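Histidine acid phosphatase (Bifidobacterium longum subsp. infantis, PDB 6RXD) probably removes phosphate groups from inositol polyphosphates such as phytate, and from 2,3-bisphosphoglycerate, as a histidine acid phosphatase of the MINPP1 subfamily. Local coordinates at residues E474-F479 / G489-K494; L495-S500 / H506-Q511. All coordinates share one frame; numbering follows the deposited sequence.

Contact 1. Residues E474-F479 / G489-K494; sequences ENEVPF and GSTWYK
Phe479 and Tyr493 meet because both rings swing to the side of their own backbone N, with CG opposite the carbonyl carbon (chi1 -82° and -64°). Strands 475-477 and 493-494 each pair antiparallel with strand 467-472 in the mixed sheet of this histidine phosphatase, and the contact joins residues in and beside these two short strands. The rings form a T-shaped pair: the edge of Phe479 is turned to the face of Tyr493, with centroids 5.1 Å apart and planes at 74°. The closest carbons are Phe479 CD2 and Tyr493 CD2, at 3.4 Å. Phe479 CB sits over the same Tyr493 ring as a CH-pi contact, 4.0 Å from its centroid. At the far end of that ring, Tyr493 OH takes a weak hydrogen bond from Phe479 N (3.2 Å) and lies against Pro478 CB. Replacing Tyr493 by an alanine would probably open a gap beside the Phe479 edge and leave Phe479 N without this phenol oxygen as acceptor.

The polar half lies at Glu476, whose extended chain carries its carboxylate across to Thr491. Thr491 OG1 donates to Glu476 OE2 at 2.7 Å, coming from above the carboxylate plane. Ser28 also hydrogen-bonds to Glu476 OE2, and Arg469 on strand 467-472 makes a salt bridge to it, so this oxygen is gripped by two hydroxyls and a guanidinium group that would be expected to stabilise its negative charge. On the Thr491 side, Ser490 OG accepts from Trp492 N, closing an ST turn. Between the two backbones, one water donates to both Val477 O and Thr491 O, 2.8 Å from each.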
ATOM      1  N   GLU A 474       3.479 -12.721   1.119  1.00 10.39           N
ATOM      2  CA  GLU A 474       3.632 -14.122   0.736  1.00 15.11           C
ATOM      3  C   GLU A 474       4.962 -14.765   1.123  1.00 15.03           C
ATOM      4  O   GLU A 474       5.301 -15.844   0.637  1.00 13.97           O
ATOM      5  CB  GLU A 474       3.259 -14.345  -0.734  1.00 14.66           C
ATOM      6  CG  GLU A 474       1.734 -14.399  -0.921  1.00 15.48           C
ATOM      7  CD  GLU A 474       1.312 -14.481  -2.371  1.00 17.97           C
ATOM      8  OE1 GLU A 474       1.490 -13.473  -3.086  1.00 14.31           O
ATOM      9  OE2 GLU A 474       0.796 -15.545  -2.796  1.00 16.98           O
ATOM     10  N   ASN A 475       5.698 -14.121   2.025  1.00 13.34           N
ATOM     11  CA  ASN A 475       6.831 -14.769   2.676  1.00 11.92           C
ATOM     12  C   ASN A 475       6.389 -15.243   4.048  1.00 13.07           C
ATOM     13  O   ASN A 475       5.773 -14.486   4.793  1.00 12.20           O
ATOM     14  CB  ASN A 475       7.994 -13.787   2.836  1.00 14.64           C
ATOM     15  CG  ASN A 475       8.529 -13.299   1.511  1.00 17.09           C
ATOM     16  OD1 ASN A 475       8.884 -14.103   0.639  1.00 19.13           O
ATOM     17  ND2 ASN A 475       8.573 -11.981   1.337  1.00 21.88           N
ATOM     18  N   GLU A 476       6.690 -16.492   4.382  1.00 13.81           N
ATOM     19  CA  GLU A 476       6.374 -16.992   5.721  1.00 13.66           C
ATOM     20  C   GLU A 476       7.306 -16.341   6.723  1.00 14.70           C
ATOM     21  O   GLU A 476       8.536 -16.359   6.557  1.00 16.86           O
ATOM     22  CB  GLU A 476       6.494 -18.521   5.775  1.00 18.40           C
ATOM     23  CG  GLU A 476       6.074 -19.135   7.118  1.00 18.01           C
ATOM     24  CD  GLU A 476       5.915 -20.642   7.027  1.00 17.60           C
ATOM     25  OE1 GLU A 476       6.426 -21.220   6.045  1.00 19.94           O
ATOM     26  OE2 GLU A 476       5.267 -21.246   7.914  1.00 19.39           O
ATOM     27  N   VAL A 477       6.722 -15.750   7.763  1.00 13.58           N
ATOM     28  CA  VAL A 477       7.500 -15.043   8.768  1.00 13.09           C
ATOM     29  C   VAL A 477       7.036 -15.449  10.155  1.00 13.45           C
ATOM     30  O   VAL A 477       5.883 -15.842  10.341  1.00 14.04           O
ATOM     31  CB  VAL A 477       7.374 -13.503   8.613  1.00 16.42           C
ATOM     32  CG1 VAL A 477       8.020 -13.037   7.313  1.00 17.14           C
ATOM     33  CG2 VAL A 477       5.910 -13.066   8.693  1.00 14.68           C
ATOM     34  N   PRO A 478       7.941 -15.365  11.135  1.00 13.06           N
ATOM     35  CA  PRO A 478       7.519 -15.522  12.526  1.00 11.12           C
ATOM     36  C   PRO A 478       6.659 -14.344  12.935  1.00 13.08           C
ATOM     37  O   PRO A 478       6.728 -13.273  12.324  1.00 15.58           O
ATOM     38  CB  PRO A 478       8.842 -15.487  13.302  1.00 19.72           C
ATOM     39  CG  PRO A 478       9.804 -14.744  12.406  1.00 22.82           C
ATOM     40  CD  PRO A 478       9.390 -15.124  11.000  1.00 18.09           C
ATOM     41  N   PHE A 479       5.843 -14.536  13.959  1.00 12.71           N
ATOM     42  CA  PHE A 479       5.241 -13.400  14.635  1.00 12.42           C
ATOM     43  C   PHE A 479       6.334 -12.681  15.419  1.00 16.17           C
ATOM     44  O   PHE A 479       7.483 -13.146  15.461  1.00 15.78           O
ATOM     45  CB  PHE A 479       4.090 -13.866  15.532  1.00 12.70           C
ATOM     46  CG  PHE A 479       2.784 -14.071  14.781  1.00 13.32           C
ATOM     47  CD1 PHE A 479       1.846 -13.051  14.706  1.00 17.87           C
ATOM     48  CD2 PHE A 479       2.511 -15.277  14.143  1.00 13.43           C
ATOM     49  CE1 PHE A 479       0.652 -13.233  14.025  1.00 15.79           C
ATOM     50  CE2 PHE A 479       1.317 -15.463  13.456  1.00 14.06           C
ATOM     51  CZ  PHE A 479       0.388 -14.430  13.395  1.00 14.68           C
ATOM     52  N   GLY A 489      11.700 -24.234  16.538  1.00 15.86           N
ATOM     53  CA  GLY A 489      11.834 -24.372  15.101  1.00 17.47           C
ATOM     54  C   GLY A 489      10.535 -24.259  14.318  1.00 17.75           C
ATOM     55  O   GLY A 489      10.489 -24.606  13.139  1.00 23.04           O
ATOM     56  N   SER A 490       9.479 -23.772  14.967  1.00 17.82           N
ATOM     57  CA  SER A 490       8.179 -23.669  14.312  1.00 15.37           C
ATOM     58  C   SER A 490       7.804 -22.215  14.069  1.00 14.43           C
ATOM     59  O   SER A 490       8.221 -21.324  14.819  1.00 14.18           O
ATOM     60  CB  SER A 490       7.101 -24.328  15.173  1.00 16.88           C
ATOM     61  OG  SER A 490       5.838 -24.278  14.535  1.00 14.08           O
ATOM     62  N   THR A 491       7.022 -21.994  13.010  1.00 14.05           N
ATOM     63  CA  THR A 491       6.409 -20.692  12.737  1.00 13.19           C
ATOM     64  C   THR A 491       4.913 -20.711  13.007  1.00 12.23           C
ATOM     65  O   THR A 491       4.195 -19.797  12.597  1.00 13.79           O
ATOM     66  CB  THR A 491       6.636 -20.257  11.277  1.00 17.71           C
ATOM     67  OG1 THR A 491       6.258 -21.329  10.410  1.00 19.00           O
ATOM     68  CG2 THR A 491       8.094 -19.911  11.044  1.00 22.13           C
ATOM     69  N   TRP A 492       4.437 -21.759  13.682  1.00 11.37           N
ATOM     70  CA  TRP A 492       3.044 -21.843  14.109  1.00 13.04           C
ATOM     71  C   TRP A 492       2.926 -21.429  15.572  1.00 13.64           C
ATOM     72  O   TRP A 492       3.785 -21.770  16.385  1.00 13.87           O
ATOM     73  CB  TRP A 492       2.506 -23.268  13.918  1.00 13.75           C
ATOM     74  CG  TRP A 492       2.486 -23.669  12.485  1.00 13.44           C
ATOM     75  CD1 TRP A 492       3.536 -24.155  11.748  1.00 15.42           C
ATOM     76  CD2 TRP A 492       1.367 -23.602  11.594  1.00 12.49           C
ATOM     77  NE1 TRP A 492       3.137 -24.384  10.454  1.00 15.14           N
ATOM     78  CE2 TRP A 492       1.809 -24.054  10.332  1.00 11.96           C
ATOM     79  CE3 TRP A 492       0.033 -23.196  11.740  1.00 12.72           C
ATOM     80  CZ2 TRP A 492       0.962 -24.120   9.217  1.00 15.47           C
ATOM     81  CZ3 TRP A 492      -0.808 -23.261  10.639  1.00 13.24           C
ATOM     82  CH2 TRP A 492      -0.340 -23.723   9.392  1.00 14.78           C
ATOM     83  N   TYR A 493       1.843 -20.715  15.895  1.00 12.72           N
ATOM     84  CA  TYR A 493       1.620 -20.172  17.237  1.00 11.54           C
ATOM     85  C   TYR A 493       0.207 -20.467  17.710  1.00 10.77           C
ATOM     86  O   TYR A 493      -0.752 -20.344  16.936  1.00 12.02           O
ATOM     87  CB  TYR A 493       1.777 -18.654  17.206  1.00 11.41           C
ATOM     88  CG  TYR A 493       3.156 -18.183  16.845  1.00 12.18           C
ATOM     89  CD1 TYR A 493       4.013 -17.711  17.824  1.00 11.61           C
ATOM     90  CD2 TYR A 493       3.609 -18.220  15.527  1.00 10.27           C
ATOM     91  CE1 TYR A 493       5.288 -17.263  17.502  1.00 13.64           C
ATOM     92  CE2 TYR A 493       4.894 -17.771  15.193  1.00 11.96           C
ATOM     93  CZ  TYR A 493       5.718 -17.298  16.186  1.00 12.66           C
ATOM     94  OH  TYR A 493       6.978 -16.848  15.875  1.00 13.13           O
ATOM     95  N   LYS A 494       0.069 -20.801  18.990  1.00 10.90           N
ATOM     96  CA  LYS A 494      -1.258 -20.997  19.573  1.00 11.09           C
ATOM     97  C   LYS A 494      -2.068 -19.708  19.531  1.00 12.66           C
ATOM     98  O   LYS A 494      -1.523 -18.608  19.718  1.00 13.91           O
ATOM     99  CB  LYS A 494      -1.149 -21.444  21.023  1.00 13.26           C
ATOM    100  CG  LYS A 494      -0.785 -22.903  21.223  1.00 12.86           C
ATOM    101  CD  LYS A 494      -1.016 -23.280  22.688  1.00 13.76           C
ATOM    102  CE  LYS A 494      -0.608 -24.732  22.962  1.00 18.32           C
ATOM    103  NZ  LYS A 494      -0.754 -25.094  24.417  1.00 16.88           N
TER
HETATM  104  O   HOH W   1       3.851 -17.258  11.563  1.00 13.19           O

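Contact 2. Residues L495-S500 / H506-Q511; sequences LTELKS and HKTLGQ
Glu497 grips Thr508 and Leu509 through both carboxylate oxygens, two of the three direct hydrogen bonds here. Its carboxylate reaches the loop because CG stands opposite the backbone N (chi1 170°) and the chain then bends at chi2 (72°). Glu497 OE1 receives Leu509 N on its syn lone pair, at 2.7 Å and nearly straight (166°). Glu497 OE2 takes Thr508 OG1 at 2.6 Å, also on the syn side but somewhat out of the carboxylate plane. Holding neighbouring loop residues should fix the rotation of the carboxylate. The backbone N of Thr484 is a further donor to Glu497 OE2, so this buried acid also ties in the chain before strand 493-494. One helical turn on, Ser500 OG donates to Lys507 O at 2.6 Å, approaching from above the carbonyl plane.

All of these grips come from helix 495-501, and they fold the irregular segment 506-511, near the C-terminus, back along its flank. The disulfide Cys483-Cys501 ties the helix end to the residue before Thr484. Within the loop segment Thr508 OG1 accepts from Gly510 N, an ST turn, while the same oxygen donates to Glu497 and has the Thr484 hydroxyl as a further hydrogen-bond partner. His506, a zinc ligand in another structure of this protein but without zinc here, barely joins the contact; its ND1 bonds to Cys501 O.

A water adds an indirect link near the helix end: it donates to Ser500 O and accepts from Lys507 N.

Van der Waals packing comes mainly from Leu509. Leu509 CD1 rests against the backbone oxygen Thr496 O at 3.6 Å and lies 3.8 Å from Thr496 CB; the two side chains cross at about a right angle. The other branch turns to Ser500, with Leu509 CD2 4.0 Å from Ser500 CB.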
ATOM      1  N   LEU A 495      -3.370 -19.850  19.300  1.00 10.75           N
ATOM      2  CA  LEU A 495      -4.269 -18.699  19.308  1.00 12.34           C
ATOM      3  C   LEU A 495      -4.244 -17.996  20.665  1.00 12.77           C
ATOM      4  O   LEU A 495      -4.278 -16.765  20.738  1.00 15.69           O
ATOM      5  CB  LEU A 495      -5.691 -19.141  18.962  1.00 14.37           C
ATOM      6  CG  LEU A 495      -6.764 -18.048  18.944  1.00 14.93           C
ATOM      7  CD1 LEU A 495      -6.480 -17.022  17.869  1.00 12.89           C
ATOM      8  CD2 LEU A 495      -8.131 -18.680  18.730  1.00 16.29           C
ATOM      9  N   THR A 496      -4.180 -18.777  21.734  1.00 13.07           N
ATOM     10  CA  THR A 496      -4.100 -18.204  23.079  1.00 15.92           C
ATOM     11  C   THR A 496      -2.847 -17.336  23.212  1.00 15.77           C
ATOM     12  O   THR A 496      -2.880 -16.261  23.818  1.00 17.65           O
ATOM     13  CB  THR A 496      -4.070 -19.297  24.153  1.00 17.01           C
ATOM     14  OG1 THR A 496      -3.083 -20.275  23.798  1.00 15.12           O
ATOM     15  CG2 THR A 496      -5.429 -19.987  24.271  1.00 18.37           C
ATOM     16  N   GLU A 497      -1.745 -17.810  22.639  1.00 12.56           N
ATOM     17  CA  GLU A 497      -0.481 -17.091  22.719  1.00 13.25           C
ATOM     18  C   GLU A 497      -0.567 -15.776  21.962  1.00 17.16           C
ATOM     19  O   GLU A 497      -0.106 -14.744  22.459  1.00 14.66           O
ATOM     20  CB  GLU A 497       0.681 -17.955  22.199  1.00 13.08           C
ATOM     21  CG  GLU A 497       2.002 -17.193  22.024  1.00 12.23           C
ATOM     22  CD  GLU A 497       2.675 -16.820  23.331  1.00 16.16           C
ATOM     23  OE1 GLU A 497       2.133 -17.129  24.412  1.00 18.28           O
ATOM     24  OE2 GLU A 497       3.768 -16.208  23.281  1.00 17.14           O
ATOM     25  N   LEU A 498      -1.155 -15.799  20.765  1.00 12.47           N
ATOM     26  CA  LEU A 498      -1.284 -14.571  19.980  1.00 13.13           C
ATOM     27  C   LEU A 498      -2.146 -13.545  20.695  1.00 14.92           C
ATOM     28  O   LEU A 498      -1.844 -12.353  20.663  1.00 15.30           O
ATOM     29  CB  LEU A 498      -1.837 -14.844  18.581  1.00 13.34           C
ATOM     30  CG  LEU A 498      -0.921 -15.652  17.667  1.00 15.49           C
ATOM     31  CD1 LEU A 498      -1.478 -15.669  16.248  1.00 16.26           C
ATOM     32  CD2 LEU A 498       0.486 -15.062  17.690  1.00 16.09           C
ATOM     33  N   LYS A 499      -3.213 -13.992  21.345  1.00 13.44           N
ATOM     34  CA  LYS A 499      -4.098 -13.049  22.025  1.00 16.51           C
ATOM     35  C   LYS A 499      -3.373 -12.323  23.150  1.00 19.33           C
ATOM     36  O   LYS A 499      -3.651 -11.156  23.445  1.00 24.99           O
ATOM     37  CB  LYS A 499      -5.344 -13.761  22.556  1.00 18.39           C
ATOM     38  CG  LYS A 499      -6.343 -14.128  21.466  1.00 17.65           C
ATOM     39  CD  LYS A 499      -7.523 -14.904  22.053  1.00 20.96           C
ATOM     40  CE  LYS A 499      -8.517 -15.296  20.966  1.00 20.98           C
ATOM     41  NZ  LYS A 499      -9.529 -16.269  21.484  1.00 21.96           N
ATOM     42  N   SER A 500      -2.433 -13.016  23.776  1.00 17.92           N
ATOM     43  CA  SER A 500      -1.615 -12.395  24.804  1.00 14.63           C
ATOM     44  C   SER A 500      -0.478 -11.576  24.213  1.00 18.24           C
ATOM     45  O   SER A 500      -0.274 -10.419  24.583  1.00 18.03           O
ATOM     46  CB  SER A 500      -1.059 -13.481  25.738  1.00 18.46           C
ATOM     47  OG  SER A 500      -0.088 -12.982  26.635  1.00 25.49           O
ATOM     48  N   HIS A 506       2.451  -7.293  25.184  1.00 16.49           N
ATOM     49  CA  HIS A 506       3.301  -8.307  24.542  1.00 18.21           C
ATOM     50  C   HIS A 506       3.854  -9.382  25.486  1.00 15.68           C
ATOM     51  O   HIS A 506       5.033  -9.746  25.404  1.00 18.46           O
ATOM     52  CB  HIS A 506       4.442  -7.634  23.778  1.00 16.50           C
ATOM     53  CG  HIS A 506       3.966  -6.652  22.760  1.00 17.25           C
ATOM     54  ND1 HIS A 506       3.068  -6.991  21.763  1.00 18.93           N
ATOM     55  CD2 HIS A 506       4.227  -5.336  22.593  1.00 20.63           C
ATOM     56  CE1 HIS A 506       2.811  -5.928  21.028  1.00 19.99           C
ATOM     57  NE2 HIS A 506       3.499  -4.907  21.515  1.00 24.46           N
ATOM     58  N   LYS A 507       3.002  -9.887  26.372  1.00 16.01           N
ATOM     59  CA  LYS A 507       3.393 -10.965  27.273  1.00 14.89           C
ATOM     60  C   LYS A 507       3.276 -12.310  26.579  1.00 22.49           C
ATOM     61  O   LYS A 507       2.319 -12.559  25.835  1.00 21.80           O
ATOM     62  CB  LYS A 507       2.490 -10.999  28.502  1.00 19.12           C
ATOM     63  CG  LYS A 507       2.505  -9.750  29.348  1.00 24.17           C
ATOM     64  CD  LYS A 507       1.632  -9.954  30.571  1.00 30.48           C
ATOM     65  CE  LYS A 507       1.750  -8.793  31.536  1.00 36.60           C
ATOM     66  NZ  LYS A 507       0.880  -8.994  32.727  1.00 37.71           N
ATOM     67  N   THR A 508       4.232 -13.193  26.842  1.00 17.58           N
ATOM     68  CA  THR A 508       4.121 -14.558  26.346  1.00 16.48           C
ATOM     69  C   THR A 508       3.505 -15.462  27.409  1.00 21.82           C
ATOM     70  O   THR A 508       3.668 -15.226  28.612  1.00 21.07           O
ATOM     71  CB  THR A 508       5.479 -15.125  25.916  1.00 18.98           C
ATOM     72  OG1 THR A 508       5.284 -16.418  25.331  1.00 18.18           O
ATOM     73  CG2 THR A 508       6.422 -15.250  27.117  1.00 17.10           C
ATOM     74  N   LEU A 509       2.794 -16.497  26.970  1.00 16.61           N
ATOM     75  CA  LEU A 509       2.291 -17.490  27.912  1.00 21.63           C
ATOM     76  C   LEU A 509       3.391 -18.480  28.275  1.00 22.51           C
ATOM     77  O   LEU A 509       3.195 -19.334  29.142  1.00 22.47           O
ATOM     78  CB  LEU A 509       1.077 -18.235  27.347  1.00 17.10           C
ATOM     79  CG  LEU A 509      -0.119 -17.352  27.000  1.00 17.93           C
ATOM     80  CD1 LEU A 509      -1.271 -18.179  26.423  1.00 19.46           C
ATOM     81  CD2 LEU A 509      -0.575 -16.554  28.218  1.00 23.03           C
ATOM     82  N   GLY A 510       4.545 -18.374  27.620  1.00 21.65           N
ATOM     83  CA  GLY A 510       5.689 -19.202  27.974  1.00 19.96           C
ATOM     84  C   GLY A 510       5.479 -20.676  27.683  1.00 21.80           C
ATOM     85  O   GLY A 510       5.171 -21.044  26.555  1.00 20.87           O
ATOM     86  N   GLN A 511       5.660 -21.525  28.693  1.00 22.24           N
ATOM     87  CA  GLN A 511       5.474 -22.960  28.514  1.00 19.37           C
ATOM     88  C   GLN A 511       4.061 -23.310  28.042  1.00 19.08           C
ATOM     89  O   GLN A 511       3.866 -24.284  27.310  1.00 23.45           O
ATOM     90  CB  GLN A 511       5.804 -23.713  29.808  1.00 21.48           C
ATOM     91  CG  GLN A 511       5.941 -25.213  29.617  1.00 35.19           C
ATOM     92  CD  GLN A 511       7.018 -25.578  28.603  1.00 38.24           C
ATOM     93  OE1 GLN A 511       8.076 -24.945  28.544  1.00 46.64           O
ATOM     94  NE2 GLN A 511       6.748 -26.594  27.792  1.00 38.55           N
TER
HETATM   95  O   HOH W   2       0.016  -9.176  26.833  1.00 23.49           O

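Contact 1 closes at Lys494, the N-cap of helix 495-501, and contact 2 opens on the next residue, so the two follow in series with centres about 14 Å apart. Strand 493-494 runs straight into the helix, and Leu498 on the helix packs against both segments of contact 1: its CD1 on Phe479 CZ at 3.6 Å and its CD2 on Tyr493 CB at 3.8 Å. Contact 1 lies beside two short strands that both pair with strand 467-472, while contact 2 holds the tail of the chain to the helix at the surface. Lys494 NZ, bonded to Asp512 O and Arg514 O, gives that tail a second anchor. Together the two contacts join the last part of the chain to the mixed sheet.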